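Local structure of ketosynthase (Streptomyces sp. MSC090213JE08, 6KXF) at residues Arg9-Gly14 against Glu241-Ala246. The protein probably catalyses the decarboxylative condensation of an acyl chain with malonyl-ACP, giving a 3-oxoacyl-ACP, as a beta-ketoacyl-ACP synthase of the thiolase-like superfamily. Numbering follows the deposited sequence.
Sequences RVVLTG and ESLESA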
ATOM      1  N   ARG A   9      23.334 -10.220 -10.680  1.00 39.10           N
ATOM      2  CA  ARG A   9      22.337 -11.295 -10.709  1.00 42.25           C
ATOM      3  C   ARG A   9      21.772 -11.544  -9.300  1.00 39.56           C
ATOM      4  O   ARG A   9      22.480 -11.470  -8.287  1.00 39.44           O
ATOM      5  CB  ARG A   9      22.980 -12.513 -11.346  1.00 42.80           C
ATOM      6  CG  ARG A   9      23.313 -12.284 -12.815  1.00 47.11           C
ATOM      7  CD  ARG A   9      22.908 -13.485 -13.635  1.00 51.65           C
ATOM      8  NE  ARG A   9      23.911 -14.494 -13.513  1.00 55.34           N
ATOM      9  CZ  ARG A   9      23.748 -15.774 -13.788  1.00 53.12           C
ATOM     10  NH1 ARG A   9      22.554 -16.308 -13.969  1.00 53.41           N
ATOM     11  NH2 ARG A   9      24.821 -16.527 -13.879  1.00 48.61           N
ATOM     12  N   VAL A  10      20.464 -11.796  -9.249  1.00 39.12           N
ATOM     13  CA  VAL A  10      19.719 -11.939  -7.994  1.00 34.29           C
ATOM     14  C   VAL A  10      18.905 -13.242  -8.080  1.00 36.66           C
ATOM     15  O   VAL A  10      18.172 -13.444  -9.036  1.00 38.26           O
ATOM     16  CB  VAL A  10      18.821 -10.716  -7.781  1.00 38.10           C
ATOM     17  CG1 VAL A  10      17.833 -10.913  -6.635  1.00 39.13           C
ATOM     18  CG2 VAL A  10      19.624  -9.427  -7.594  1.00 39.69           C
ATOM     19  N   VAL A  11      19.058 -14.106  -7.083  1.00 33.94           N
ATOM     20  CA  VAL A  11      18.450 -15.426  -7.060  1.00 37.24           C
ATOM     21  C   VAL A  11      17.550 -15.568  -5.815  1.00 36.60           C
ATOM     22  O   VAL A  11      17.703 -14.822  -4.834  1.00 37.83           O
ATOM     23  CB  VAL A  11      19.524 -16.530  -7.125  1.00 35.43           C
ATOM     24  CG1 VAL A  11      20.192 -16.597  -8.488  1.00 39.10           C
ATOM     25  CG2 VAL A  11      20.556 -16.418  -6.017  1.00 40.42           C
ATOM     26  N   LEU A  12      16.661 -16.577  -5.859  1.00 34.13           N
ATOM     27  CA  LEU A  12      15.733 -16.942  -4.795  1.00 33.80           C
ATOM     28  C   LEU A  12      16.277 -18.161  -4.062  1.00 34.66           C
ATOM     29  O   LEU A  12      16.344 -19.227  -4.661  1.00 37.13           O
ATOM     30  CB  LEU A  12      14.371 -17.267  -5.422  1.00 32.31           C
ATOM     31  CG  LEU A  12      13.741 -16.118  -6.196  1.00 35.97           C
ATOM     32  CD1 LEU A  12      12.498 -16.557  -6.989  1.00 35.18           C
ATOM     33  CD2 LEU A  12      13.402 -14.979  -5.242  1.00 39.09           C
ATOM     34  N   THR A  13      16.684 -17.994  -2.800  1.00 34.30           N
ATOM     35  CA  THR A  13      17.320 -19.079  -2.062  1.00 35.91           C
ATOM     36  C   THR A  13      16.410 -19.658  -0.987  1.00 36.63           C
ATOM     37  O   THR A  13      16.788 -20.634  -0.339  1.00 35.06           O
ATOM     38  CB  THR A  13      18.621 -18.578  -1.436  1.00 35.13           C
ATOM     39  OG1 THR A  13      18.383 -17.399  -0.680  1.00 37.54           O
ATOM     40  CG2 THR A  13      19.645 -18.258  -2.499  1.00 39.80           C
ATOM     41  N   GLY A  14      15.255 -19.020  -0.756  1.00 38.86           N
ATOM     42  CA  GLY A  14      14.340 -19.435   0.333  1.00 40.03           C
ATOM     43  C   GLY A  14      12.893 -19.035   0.078  1.00 33.80           C
ATOM     44  O   GLY A  14      12.607 -17.915  -0.349  1.00 36.89           O
ATOM     45  N   GLU A 241      18.711 -12.828  -2.951  1.00 33.81           N
ATOM     46  CA  GLU A 241      20.097 -12.857  -2.533  1.00 36.28           C
ATOM     47  C   GLU A 241      20.967 -12.636  -3.779  1.00 36.12           C
ATOM     48  O   GLU A 241      20.593 -13.085  -4.846  1.00 37.72           O
ATOM     49  CB  GLU A 241      20.332 -14.202  -1.845  1.00 39.12           C
ATOM     50  CG  GLU A 241      21.705 -14.359  -1.241  1.00 42.41           C
ATOM     51  CD  GLU A 241      21.880 -15.563  -0.322  1.00 44.91           C
ATOM     52  OE1 GLU A 241      20.923 -16.355  -0.164  1.00 45.93           O
ATOM     53  OE2 GLU A 241      22.990 -15.708   0.230  1.00 46.27           O
ATOM     54  N   SER A 242      22.093 -11.918  -3.656  1.00 36.79           N
ATOM     55  CA  SER A 242      23.022 -11.797  -4.767  1.00 36.44           C
ATOM     56  C   SER A 242      23.505 -13.193  -5.178  1.00 35.82           C
ATOM     57  O   SER A 242      23.770 -14.101  -4.328  1.00 40.65           O
ATOM     58  CB  SER A 242      24.208 -10.913  -4.403  1.00 39.08           C
ATOM     59  OG  SER A 242      24.901 -11.430  -3.272  1.00 41.34           O
ATOM     60  N   LEU A 243      23.675 -13.414  -6.472  1.00 40.65           N
ATOM     61  CA  LEU A 243      24.277 -14.718  -6.859  1.00 37.38           C
ATOM     62  C   LEU A 243      25.594 -14.972  -6.104  1.00 38.19           C
ATOM     63  O   LEU A 243      25.834 -16.075  -5.626  1.00 34.98           O
ATOM     64  CB  LEU A 243      24.504 -14.703  -8.356  1.00 37.01           C
ATOM     65  CG  LEU A 243      25.028 -15.991  -8.949  1.00 40.11           C
ATOM     66  CD1 LEU A 243      24.168 -17.170  -8.508  1.00 41.64           C
ATOM     67  CD2 LEU A 243      25.085 -15.852 -10.453  1.00 43.17           C
ATOM     68  N   GLU A 244      26.446 -13.932  -5.984  1.00 36.06           N
ATOM     69  CA  GLU A 244      27.728 -14.074  -5.321  1.00 41.03           C
ATOM     70  C   GLU A 244      27.537 -14.566  -3.877  1.00 37.97           C
ATOM     71  O   GLU A 244      28.270 -15.457  -3.413  1.00 39.59           O
ATOM     72  CB  GLU A 244      28.515 -12.763  -5.387  1.00 41.89           C
ATOM     73  CG  GLU A 244      28.805 -12.320  -6.808  1.00 49.29           C
ATOM     74  CD  GLU A 244      27.985 -11.092  -7.186  1.00 64.19           C
ATOM     75  OE1 GLU A 244      28.607 -10.007  -7.349  1.00 77.77           O
ATOM     76  OE2 GLU A 244      26.713 -11.205  -7.262  1.00 70.93           O
ATOM     77  N   SER A 245      26.571 -14.004  -3.143  1.00 37.21           N
ATOM     78  CA  SER A 245      26.341 -14.437  -1.732  1.00 35.36           C
ATOM     79  C   SER A 245      25.863 -15.895  -1.689  1.00 35.59           C
ATOM     80  O   SER A 245      26.353 -16.701  -0.906  1.00 38.98           O
ATOM     81  CB  SER A 245      25.403 -13.526  -0.995  1.00 39.62           C
ATOM     82  OG  SER A 245      25.154 -14.032   0.309  1.00 42.56           O
ATOM     83  N   ALA A 246      24.942 -16.240  -2.584  1.00 36.41           N
ATOM     84  CA  ALA A 246      24.357 -17.537  -2.587  1.00 37.61           C
ATOM     85  C   ALA A 246      25.442 -18.571  -2.887  1.00 36.53           C
ATOM     86  O   ALA A 246      25.544 -19.583  -2.163  1.00 40.69           O
ATOM     87  CB  ALA A 246      23.250 -17.565  -3.596  1.00 36.02           C
TER
HETATM   88  O   HOH W   1      25.963 -10.913 -10.194  1.00 43.84           O
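Glu241 OE1 is gripped by two groups: the hydroxyl of Thr13, whose OG1 donates to it over 2.8 Å, and the guanidinium of Arg249, which forms a salt bridge. The carboxylate gets there on an extended chain, with CG turned away from the backbone N (chi1 -175°), and crosses the Thr13 side chain at about a right angle. Its other oxygen, OE2, takes a hydrogen bond from Ser245 OG through the anti lone pair at 2.7 Å, and Arg103 in turn bonds to that hydroxyl. Replacing Glu241 by alanine is likely to cost Arg249 this salt bridge and leave the Thr13 and Ser245 hydroxyls without the acceptor described here.

Next to this polar cluster the backbones pair as antiparallel strands. Val11 and Glu241 form the hydrogen-bonded pair, N of each donating to O of the other, while Val10 and Ser242 form the adjacent non-hydrogen-bonded one. Beyond it Leu243 N, at the start of helix 243-248, bonds to Arg9 O at 2.9 Å. Ser242 is the N-cap of that helix, its OG accepting from Ser245 N.

On the face shared with Thr13 and Glu241, the Val11 methyls divide their contacts: CG1 meets Leu243 CD1 at 4.0 Å, and CG2 meets Ala246 CB, which also touches Thr13 CG2. Leu243 CD2 lies over one face of the Arg9 guanidinium, 3.2 Å above its plane and offset toward the rim; Arg9 NH1 itself pairs with Glu256. Strand 10-19, an inner strand of the mixed sheet of this thiolase-like fold, pairs antiparallel with 234-242 on one edge and 255-264 on the other. It is thus joined to both strand 234-242 and the helix following it, with the buried Glu241 charge probably balanced by Arg249 and both its oxygens satisfied.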